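Local coordinates for protein CrataBL (Crataeva tapia, PDB 4IHZ) that inhibits trypsin through a beta-trefoil fold and probably also factor Xa, and is likely a lectin for glucose and N-acetylglucosamine, at residues A1-Y9 against I52-V63. Numbering follows the deposited sequence.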
loop_
_atom_site.group_PDB
_atom_site.type_symbol
_atom_site.label_atom_id
_atom_site.label_comp_id
_atom_site.label_asym_id
_atom_site.label_seq_id
_atom_site.Cartn_x
_atom_site.Cartn_y
_atom_site.Cartn_z
ATOM N N ALA A 1 19.123 -2.416 -21.646
ATOM C CA ALA A 1 19.136 -2.477 -20.156
ATOM C C ALA A 1 17.730 -2.311 -19.560
ATOM O O ALA A 1 16.786 -1.836 -20.220
ATOM C CB ALA A 1 20.104 -1.426 -19.581
ATOM N N ILE A 2 17.611 -2.723 -18.306
ATOM C CA ILE A 2 16.416 -2.515 -17.511
ATOM C C ILE A 2 16.601 -1.216 -16.733
ATOM O O ILE A 2 17.575 -1.055 -15.997
ATOM C CB ILE A 2 16.192 -3.725 -16.569
ATOM C CG1 ILE A 2 16.241 -5.037 -17.387
ATOM C CG2 ILE A 2 14.890 -3.564 -15.795
ATOM C CD1 ILE A 2 16.356 -6.307 -16.541
ATOM N N LEU A 3 15.696 -0.268 -16.937
ATOM C CA LEU A 3 15.847 1.066 -16.368
ATOM C C LEU A 3 15.052 1.245 -15.087
ATOM O O LEU A 3 13.930 0.766 -14.976
ATOM C CB LEU A 3 15.429 2.119 -17.380
ATOM C CG LEU A 3 16.221 2.085 -18.692
ATOM C CD1 LEU A 3 15.542 2.949 -19.743
ATOM C CD2 LEU A 3 17.671 2.546 -18.423
ATOM N N THR A 4 15.642 1.933 -14.114
ATOM C CA THR A 4 14.957 2.241 -12.869
ATOM C C THR A 4 13.765 3.145 -13.126
ATOM O O THR A 4 13.850 4.042 -13.955
ATOM C CB THR A 4 15.941 2.952 -11.917
ATOM O OG1 THR A 4 17.007 2.051 -11.608
ATOM C CG2 THR A 4 15.256 3.402 -10.622
ATOM N N GLY A 5 12.645 2.873 -12.445
ATOM C CA GLY A 5 11.479 3.760 -12.487
ATOM C C GLY A 5 10.707 3.770 -13.806
ATOM O O GLY A 5 9.922 4.697 -14.068
ATOM N N VAL A 6 10.998 2.790 -14.654
ATOM C CA VAL A 6 10.376 2.616 -15.959
ATOM C C VAL A 6 9.551 1.320 -15.860
ATOM O O VAL A 6 10.031 0.311 -15.360
ATOM C CB VAL A 6 11.443 2.455 -17.070
ATOM C CG1 VAL A 6 10.802 1.989 -18.416
ATOM C CG2 VAL A 6 12.181 3.778 -17.253
ATOM N N PRO A 7 8.295 1.345 -16.329
ATOM C CA PRO A 7 7.453 0.168 -16.168
ATOM C C PRO A 7 7.773 -0.906 -17.206
ATOM O O PRO A 7 8.001 -0.604 -18.379
ATOM C CB PRO A 7 6.042 0.690 -16.428
ATOM C CG PRO A 7 6.250 1.904 -17.320
ATOM C CD PRO A 7 7.566 2.511 -16.823
ATOM N N TYR A 8 7.770 -2.148 -16.751
ATOM C CA TYR A 8 7.985 -3.323 -17.614
ATOM C C TYR A 8 6.938 -4.367 -17.383
ATOM O O TYR A 8 6.526 -4.575 -16.267
ATOM C CB TYR A 8 9.341 -3.981 -17.314
ATOM C CG TYR A 8 10.491 -3.108 -17.736
ATOM C CD1 TYR A 8 11.042 -3.212 -19.009
ATOM C CD2 TYR A 8 11.040 -2.201 -16.844
ATOM C CE1 TYR A 8 12.100 -2.372 -19.391
ATOM C CE2 TYR A 8 12.078 -1.351 -17.219
ATOM C CZ TYR A 8 12.623 -1.477 -18.476
ATOM O OH TYR A 8 13.646 -0.621 -18.849
ATOM N N TYR A 9 6.504 -5.023 -18.450
ATOM C CA TYR A 9 5.764 -6.271 -18.290
ATOM C C TYR A 9 6.693 -7.447 -18.123
ATOM O O TYR A 9 7.625 -7.635 -18.924
ATOM C CB TYR A 9 4.903 -6.509 -19.522
ATOM C CG TYR A 9 3.836 -5.488 -19.752
ATOM C CD1 TYR A 9 2.641 -5.550 -19.036
ATOM C CD2 TYR A 9 4.020 -4.455 -20.666
ATOM C CE1 TYR A 9 1.641 -4.613 -19.266
ATOM C CE2 TYR A 9 3.027 -3.496 -20.895
ATOM C CZ TYR A 9 1.849 -3.597 -20.170
ATOM O OH TYR A 9 0.830 -2.719 -20.370
ATOM N N ILE A 52 7.537 -1.869 -11.667
ATOM C CA ILE A 52 8.658 -0.976 -11.634
ATOM C C ILE A 52 9.677 -1.604 -10.679
ATOM O O ILE A 52 9.302 -2.127 -9.608
ATOM C CB ILE A 52 8.210 0.442 -11.155
ATOM C CG1 ILE A 52 7.496 1.151 -12.317
ATOM C CG2 ILE A 52 9.436 1.246 -10.716
ATOM C CD1 ILE A 52 6.902 2.460 -11.948
ATOM N N PHE A 53 10.947 -1.564 -11.075
ATOM C CA PHE A 53 12.055 -2.069 -10.257
ATOM C C PHE A 53 12.770 -0.922 -9.599
ATOM O O PHE A 53 13.083 0.094 -10.264
ATOM C CB PHE A 53 13.043 -2.801 -11.175
ATOM C CG PHE A 53 12.441 -3.964 -11.874
ATOM C CD1 PHE A 53 12.120 -5.102 -11.160
ATOM C CD2 PHE A 53 12.179 -3.924 -13.243
ATOM C CE1 PHE A 53 11.549 -6.188 -11.782
ATOM C CE2 PHE A 53 11.597 -5.022 -13.887
ATOM C CZ PHE A 53 11.286 -6.153 -13.154
ATOM N N THR A 54 12.968 -1.047 -8.292
ATOM C CA THR A 54 13.700 -0.027 -7.540
ATOM C C THR A 54 14.891 -0.700 -6.899
ATOM O O THR A 54 14.735 -1.436 -5.913
ATOM C CB THR A 54 12.815 0.611 -6.442
ATOM O OG1 THR A 54 11.618 1.133 -7.031
ATOM C CG2 THR A 54 13.576 1.763 -5.780
ATOM N N PRO A 55 16.102 -0.463 -7.455
ATOM C CA PRO A 55 17.290 -1.052 -6.819
ATOM C C PRO A 55 17.520 -0.507 -5.401
ATOM O O PRO A 55 17.111 0.615 -5.077
ATOM C CB PRO A 55 18.446 -0.585 -7.709
ATOM C CG PRO A 55 17.827 -0.112 -8.995
ATOM C CD PRO A 55 16.451 0.395 -8.611
ATOM N N GLN A 56 18.185 -1.308 -4.586
ATOM C CA GLN A 56 18.526 -0.922 -3.228
ATOM C C GLN A 56 19.363 0.377 -3.176
ATOM O O GLN A 56 19.201 1.196 -2.270
ATOM C CB GLN A 56 19.203 -2.083 -2.523
ATOM C CG GLN A 56 19.600 -1.758 -1.082
ATOM C CD GLN A 56 19.926 -2.999 -0.313
ATOM O OE1 GLN A 56 20.552 -3.934 -0.840
ATOM N NE2 GLN A 56 19.512 -3.024 0.947
ATOM N N ASN A 57 20.229 0.583 -4.160
ATOM C CA ASN A 57 20.753 1.933 -4.404
ATOM C C ASN A 57 19.784 2.644 -5.367
ATOM O O ASN A 57 19.909 2.535 -6.587
ATOM C CB ASN A 57 22.163 1.841 -4.980
ATOM C CG ASN A 57 22.863 3.190 -5.061
ATOM O OD1 ASN A 57 22.257 4.246 -4.831
ATOM N ND2 ASN A 57 24.156 3.160 -5.394
ATOM N N SER A 58 18.795 3.344 -4.813
ATOM C CA SER A 58 17.670 3.870 -5.615
ATOM C C SER A 58 18.074 5.031 -6.546
ATOM O O SER A 58 17.266 5.483 -7.374
ATOM C CB SER A 58 16.494 4.272 -4.713
ATOM O OG SER A 58 16.784 5.488 -4.023
ATOM N N SER A 59 19.320 5.487 -6.407
ATOM C CA SER A 59 19.906 6.531 -7.254
ATOM C C SER A 59 20.488 6.032 -8.599
ATOM O O SER A 59 20.811 6.848 -9.476
ATOM C CB SER A 59 20.970 7.300 -6.457
ATOM O OG SER A 59 22.061 7.727 -7.273
ATOM N N LEU A 60 20.649 4.713 -8.746
ATOM C CA LEU A 60 21.092 4.114 -10.013
ATOM C C LEU A 60 20.023 4.293 -11.096
ATOM O O LEU A 60 18.822 4.172 -10.803
ATOM C CB LEU A 60 21.369 2.615 -9.829
ATOM C CG LEU A 60 22.453 2.202 -8.832
ATOM C CD1 LEU A 60 22.303 0.746 -8.435
ATOM C CD2 LEU A 60 23.843 2.475 -9.403
ATOM N N LYS A 61 20.445 4.577 -12.330
ATOM C CA LYS A 61 19.489 4.736 -13.437
ATOM C C LYS A 61 19.230 3.429 -14.196
ATOM O O LYS A 61 18.167 3.258 -14.785
ATOM C CB LYS A 61 19.868 5.894 -14.380
ATOM C CG LYS A 61 20.513 5.499 -15.698
ATOM C CD LYS A 61 20.177 6.491 -16.824
ATOM C CE LYS A 61 21.028 6.250 -18.080
ATOM N NZ LYS A 61 20.842 4.896 -18.714
ATOM N N VAL A 62 20.204 2.520 -14.156
ATOM C CA VAL A 62 20.087 1.178 -14.708
ATOM C C VAL A 62 19.955 0.210 -13.538
ATOM O O VAL A 62 20.688 0.285 -12.557
ATOM C CB VAL A 62 21.340 0.823 -15.567
ATOM C CG1 VAL A 62 21.330 -0.641 -16.015
ATOM C CG2 VAL A 62 21.409 1.752 -16.773
ATOM N N VAL A 63 18.992 -0.690 -13.642
ATOM C CA VAL A 63 18.808 -1.736 -12.658
ATOM C C VAL A 63 19.922 -2.788 -12.778
ATOM O O VAL A 63 20.036 -3.436 -13.809
ATOM C CB VAL A 63 17.438 -2.410 -12.890
ATOM C CG1 VAL A 63 17.238 -3.591 -11.959
ATOM C CG2 VAL A 63 16.307 -1.392 -12.754
HETATM O O HOH W 1 19.964 -3.945 -16.497
HETATM O O HOH W 2 11.807 -0.380 -13.530
HETATM O O HOH W 3 16.284 4.891 -15.181
#
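With chi1 at -63°, T4 swings OG1 beside its own backbone N and back to the carbonyl of L60, while CG2, anti to that N, packs beside CD of P55. The hydroxyl donates to L60 O (OG1–O 2.9 Å) from above the carbonyl plane; threonine suits this place because OG1 bonds and also touches the P55 ring, while its methyl adds apolar contact. Its backbone N reaches K61 O at 2.9 Å, and V63 N gives a nearly straight bond to I2 O (2.8 Å, 161°), so the two bonds flank a single beta bridge between L3 and V62.

In I2, chi1 of -51° sets CG2 anti to the backbone N, where this one methyl of a branched chain meets both CD2 of F53 at 3.7 Å and CG2 of V63 at 4.0 Å. Y8 combines a ring crossing F53 at about a right angle, CD2 near that ring's plane, with a hydroxyl accepting the N-H of L3 (N–OH 2.8 Å). G5, at positive phi in the type II turn L3–V6, lets its CA rest on CG2 of I52. I114 and L69 extend the apolar cluster into the trefoil. One water donates to L3 O and V6 O and accepts from F53 N. Polar bonds thus fix the register, while I2, V63 and F53 supply apolar contact.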